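Local coordinates for protein aldehyde dehydrogenase (PDB 6K10) that oxidises the carotenoid aldehyde 4,4'-diaponeurosporen-4-al to 4,4'-diaponeurosporenoic acid with NAD+ during the biosynthesis of staphyloxanthin, at residues L59-N62 with A68-I71; G72-S77 with L127-L132. The protein carries 1 engineered substitution. All blocks are in the same frame, centred on the assembly; numbering follows the deposited sequence.

In the fold
Following the chain from the N terminus, helix 48-59 ends at Leu-59, a short connection leads into helix 63-89, and interaction 1 closes this small loop by joining Lys-61 to the second turn of the new helix. Interaction 2 opens directly afterwards on the same helix and closes a much longer loop, which takes in the rest of helix 63-89, strands 92-94 and 104-118 and the start of helix 126-138. The two contacts therefore stand in series, their centres about 13 Å apart, and touch where Ala-68 O packs against Ile-73 CB. Both lie near the second subunit: Phe-464 of that subunit packs on Ile-73, and its Ile-460 on Ala-68.

Interaction 1 (L59-N62 with A68-I71)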
loop_
_atom_site.group_PDB
_atom_site.type_symbol
_atom_site.label_atom_id
_atom_site.label_comp_id
_atom_site.label_asym_id
_atom_site.label_seq_id
_atom_site.Cartn_x
_atom_site.Cartn_y
_atom_site.Cartn_z
ATOM N N LEU A 59 -19.498 5.624 26.259
ATOM C CA LEU A 59 -18.125 6.034 26.537
ATOM C C LEU A 59 -18.033 7.225 27.484
ATOM O O LEU A 59 -16.926 7.720 27.732
ATOM C CB LEU A 59 -17.398 6.361 25.228
ATOM C CG LEU A 59 -17.054 5.184 24.313
ATOM C CD1 LEU A 59 -16.579 5.676 22.956
ATOM C CD2 LEU A 59 -16.003 4.301 24.961
ATOM N N GLY A 60 -19.156 7.698 28.020
ATOM C CA GLY A 60 -19.133 8.904 28.832
ATOM C C GLY A 60 -18.626 10.117 28.089
ATOM O O GLY A 60 -18.102 11.047 28.711
ATOM N N LYS A 61 -18.770 10.132 26.767
ATOM C CA LYS A 61 -18.160 11.165 25.940
ATOM C C LYS A 61 -19.035 12.411 25.923
ATOM O O LYS A 61 -20.181 12.370 25.462
ATOM C CB LYS A 61 -17.933 10.639 24.525
ATOM C CG LYS A 61 -16.979 11.486 23.701
ATOM C CD LYS A 61 -16.602 10.782 22.407
ATOM C CE LYS A 61 -15.883 9.471 22.690
ATOM N NZ LYS A 61 -14.884 9.131 21.634
ATOM N N ASN A 62 -18.489 13.518 26.423
ATOM C CA ASN A 62 -19.199 14.786 26.423
ATOM C C ASN A 62 -19.356 15.312 24.998
ATOM O O ASN A 62 -18.596 14.966 24.090
ATOM C CB ASN A 62 -18.467 15.804 27.301
ATOM C CG ASN A 62 -17.150 16.262 26.700
ATOM O OD1 ASN A 62 -17.119 17.131 25.829
ATOM N ND2 ASN A 62 -16.051 15.677 27.168
ATOM N N ALA A 68 -15.885 17.199 18.266
ATOM C CA ALA A 68 -14.571 17.484 17.701
ATOM C C ALA A 68 -13.878 16.224 17.196
ATOM O O ALA A 68 -13.067 16.300 16.267
ATOM C CB ALA A 68 -13.695 18.189 18.736
ATOM N N THR A 69 -14.179 15.062 17.779
ATOM C CA THR A 69 -13.464 13.839 17.439
ATOM C C THR A 69 -14.299 12.807 16.696
ATOM O O THR A 69 -13.733 11.817 16.218
ATOM C CB THR A 69 -12.885 13.185 18.705
ATOM O OG1 THR A 69 -13.951 12.729 19.548
ATOM C CG2 THR A 69 -12.017 14.172 19.472
ATOM N N GLU A 70 -15.617 12.988 16.585
ATOM C CA GLU A 70 -16.428 11.983 15.905
ATOM C C GLU A 70 -17.379 12.587 14.875
ATOM O O GLU A 70 -17.273 12.280 13.684
ATOM C CB GLU A 70 -17.218 11.146 16.920
ATOM C CG GLU A 70 -16.385 10.613 18.078
ATOM C CD GLU A 70 -16.362 9.094 18.154
ATOM O OE1 GLU A 70 -16.640 8.434 17.132
ATOM O OE2 GLU A 70 -16.057 8.561 19.238
ATOM N N ILE A 71 -18.307 13.439 15.307
ATOM C CA ILE A 71 -19.349 13.918 14.398
ATOM C C ILE A 71 -18.829 15.035 13.504
ATOM O O ILE A 71 -18.874 14.935 12.272
ATOM C CB ILE A 71 -20.591 14.377 15.182
ATOM C CG1 ILE A 71 -21.154 13.230 16.014
ATOM C CG2 ILE A 71 -21.644 14.911 14.226
ATOM C CD1 ILE A 71 -22.426 13.593 16.733
HETATM O O HOH W 1 -13.298 11.379 22.190
#
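Lys-61, in the turn that joins helix 48-59 to helix 63-89, forms a buried salt bridge with Glu-70 on the second of these helices in the aldehyde dehydrogenase fold. From CB the lysine chain sets out with CG anti to the backbone N (chi1 -164°), stays extended through CD, and bends at its last two torsions. CD and CE draw progressively nearer Glu-70 OE2, to 3.9 and 3.6 Å, before NZ bonds to it at 2.7 Å. The two side chains meet at about a right angle, and OE2 receives the ammonium through its anti lone pair. Its partner oxygen, Glu-70 OE1, accepts hydrogen bonds from the backbone N-H groups of Phe-125 and Gln-126, which would help to hold the carboxylate in place. NZ also donates to Asn-122 O, while Tyr-123 offers a cation-pi contact. These partners would probably keep the lysine charged and the glutamate ionised. Thr-69 OG1 is hydrogen-bonded to Glu-65 O and joins the network indirectly: a water accepts from Lys-61 NZ at 2.8 Å and donates to Thr-69 OG1 at 3.0 Å.

Interaction 2 (G72-S77 with L127-L132); sequences GITLKS and LVFEPL
Two helices of the aldehyde dehydrogenase fold, 63-89 and 126-138, pack together here through one hydrophobic contact and one polar bond, closest in backbone at Thr-74 and Glu-130, whose CA atoms lie 6.3 Å apart. Thr-74 CG2 rests against Phe-129 CB at 3.7 Å and meets the aromatic ring obliquely. The hydroxyl of this threonine is turned to other partners: OG1 is hydrogen-bonded to Glu-70 O, one turn earlier, and to Gln-126 OE1. One turn further along helix 63-89, Ser-77 OG donates to Glu-130 OE2 at 2.7 Å, and the carboxylate oxygen accepts with its syn lone pair. Glu-130 leaves its helix with CG anti to the backbone N and then bends at chi2 (52°), which swings the carboxylate toward the serine. Its second oxygen, OE1, bonds to Ser-427 OG, so each carboxylate oxygen has a hydroxyl partner. Val-128 CG1 lies over one face of the Phe-129 ring, nearer its periphery than its centre, and Leu-40 of helix 30-46 packs against the Phe-129 side chain. Helix 126-138 links the parallel strands 104-118 and 141-145, a beta-alpha-beta crossover characteristic of the Rossmann-like NAD-binding domain of aldehyde dehydrogenases, and helix 63-89 packs against it.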
loop_
_atom_site.group_PDB
_atom_site.type_symbol
_atom_site.label_atom_id
_atom_site.label_comp_id
_atom_site.label_asym_id
_atom_site.label_seq_id
_atom_site.Cartn_x
_atom_site.Cartn_y
_atom_site.Cartn_z
ATOM N N GLY A 72 -18.361 16.127 14.110
ATOM C CA GLY A 72 -18.001 17.298 13.326
ATOM C C GLY A 72 -16.884 17.026 12.340
ATOM O O GLY A 72 -16.926 17.486 11.196
ATOM N N ILE A 73 -15.868 16.275 12.769
ATOM C CA ILE A 73 -14.753 15.961 11.885
ATOM C C ILE A 73 -15.217 15.104 10.713
ATOM O O ILE A 73 -14.670 15.202 9.608
ATOM C CB ILE A 73 -13.625 15.286 12.691
ATOM C CG1 ILE A 73 -12.384 15.073 11.826
ATOM C CG2 ILE A 73 -14.098 13.972 13.294
ATOM C CD1 ILE A 73 -11.112 14.946 12.631
ATOM N N THR A 74 -16.239 14.270 10.922
ATOM C CA THR A 74 -16.775 13.457 9.835
ATOM C C THR A 74 -17.558 14.312 8.848
ATOM O O THR A 74 -17.387 14.187 7.631
ATOM C CB THR A 74 -17.653 12.341 10.402
ATOM O OG1 THR A 74 -16.861 11.495 11.244
ATOM C CG2 THR A 74 -18.263 11.506 9.281
ATOM N N LEU A 75 -18.425 15.192 9.359
ATOM C CA LEU A 75 -19.165 16.100 8.489
ATOM C C LEU A 75 -18.218 16.946 7.651
ATOM O O LEU A 75 -18.430 17.131 6.446
ATOM C CB LEU A 75 -20.082 16.992 9.326
ATOM C CG LEU A 75 -21.281 16.307 9.980
ATOM C CD1 LEU A 75 -22.040 17.298 10.844
ATOM C CD2 LEU A 75 -22.193 15.708 8.921
ATOM N N LYS A 76 -17.160 17.465 8.276
ATOM C CA LYS A 76 -16.171 18.247 7.542
ATOM C C LYS A 76 -15.493 17.408 6.466
ATOM O O LYS A 76 -15.244 17.892 5.355
ATOM C CB LYS A 76 -15.138 18.817 8.513
ATOM C CG LYS A 76 -14.225 19.867 7.910
ATOM N N SER A 77 -15.193 16.143 6.772
ATOM C CA SER A 77 -14.533 15.283 5.794
ATOM C C SER A 77 -15.453 14.961 4.621
ATOM O O SER A 77 -15.006 14.939 3.468
ATOM C CB SER A 77 -14.047 14.000 6.470
ATOM O OG SER A 77 -13.344 13.177 5.557
ATOM N N LEU A 127 -14.256 6.089 13.384
ATOM C CA LEU A 127 -13.495 5.016 12.760
ATOM C C LEU A 127 -14.343 4.126 11.862
ATOM O O LEU A 127 -13.787 3.268 11.173
ATOM C CB LEU A 127 -12.783 4.192 13.831
ATOM C CG LEU A 127 -11.769 5.022 14.627
ATOM C CD1 LEU A 127 -11.302 4.289 15.875
ATOM C CD2 LEU A 127 -10.584 5.394 13.748
ATOM N N VAL A 128 -15.658 4.301 11.860
ATOM C CA VAL A 128 -16.493 3.741 10.802
ATOM C C VAL A 128 -16.553 4.669 9.595
ATOM O O VAL A 128 -16.355 4.238 8.454
ATOM C CB VAL A 128 -17.911 3.431 11.339
ATOM C CG1 VAL A 128 -18.899 3.288 10.183
ATOM C CG2 VAL A 128 -17.918 2.163 12.175
ATOM N N PHE A 129 -16.785 5.963 9.828
ATOM C CA PHE A 129 -17.220 6.819 8.730
ATOM C C PHE A 129 -16.086 7.508 7.982
ATOM O O PHE A 129 -16.236 7.782 6.785
ATOM C CB PHE A 129 -18.240 7.838 9.244
ATOM C CG PHE A 129 -19.596 7.234 9.516
ATOM C CD1 PHE A 129 -20.498 7.080 8.482
ATOM C CD2 PHE A 129 -19.956 6.796 10.777
ATOM C CE1 PHE A 129 -21.736 6.515 8.694
ATOM C CE2 PHE A 129 -21.198 6.226 10.996
ATOM C CZ PHE A 129 -22.091 6.087 9.953
ATOM N N GLU A 130 -14.943 7.781 8.628
ATOM C CA GLU A 130 -13.821 8.303 7.853
ATOM C C GLU A 130 -13.318 7.288 6.820
ATOM O O GLU A 130 -13.115 7.675 5.659
ATOM C CB GLU A 130 -12.703 8.796 8.776
ATOM C CG GLU A 130 -11.488 9.303 8.012
ATOM C CD GLU A 130 -11.851 10.333 6.946
ATOM O OE1 GLU A 130 -11.267 10.281 5.840
ATOM O OE2 GLU A 130 -12.716 11.196 7.206
ATOM N N PRO A 131 -13.122 6.004 7.155
ATOM C CA PRO A 131 -12.872 5.041 6.065
ATOM C C PRO A 131 -14.005 4.976 5.058
ATOM O O PRO A 131 -13.747 4.913 3.847
ATOM C CB PRO A 131 -12.683 3.703 6.797
ATOM C CG PRO A 131 -12.409 4.047 8.194
ATOM C CD PRO A 131 -13.084 5.350 8.475
ATOM N N LEU A 132 -15.256 5.008 5.525
ATOM C CA LEU A 132 -16.394 4.881 4.618
ATOM C C LEU A 132 -16.412 5.998 3.581
ATOM O O LEU A 132 -16.703 5.755 2.402
ATOM C CB LEU A 132 -17.700 4.881 5.409
ATOM C CG LEU A 132 -18.955 4.650 4.563
ATOM C CD1 LEU A 132 -18.961 3.237 3.995
ATOM C CD2 LEU A 132 -20.224 4.926 5.355
#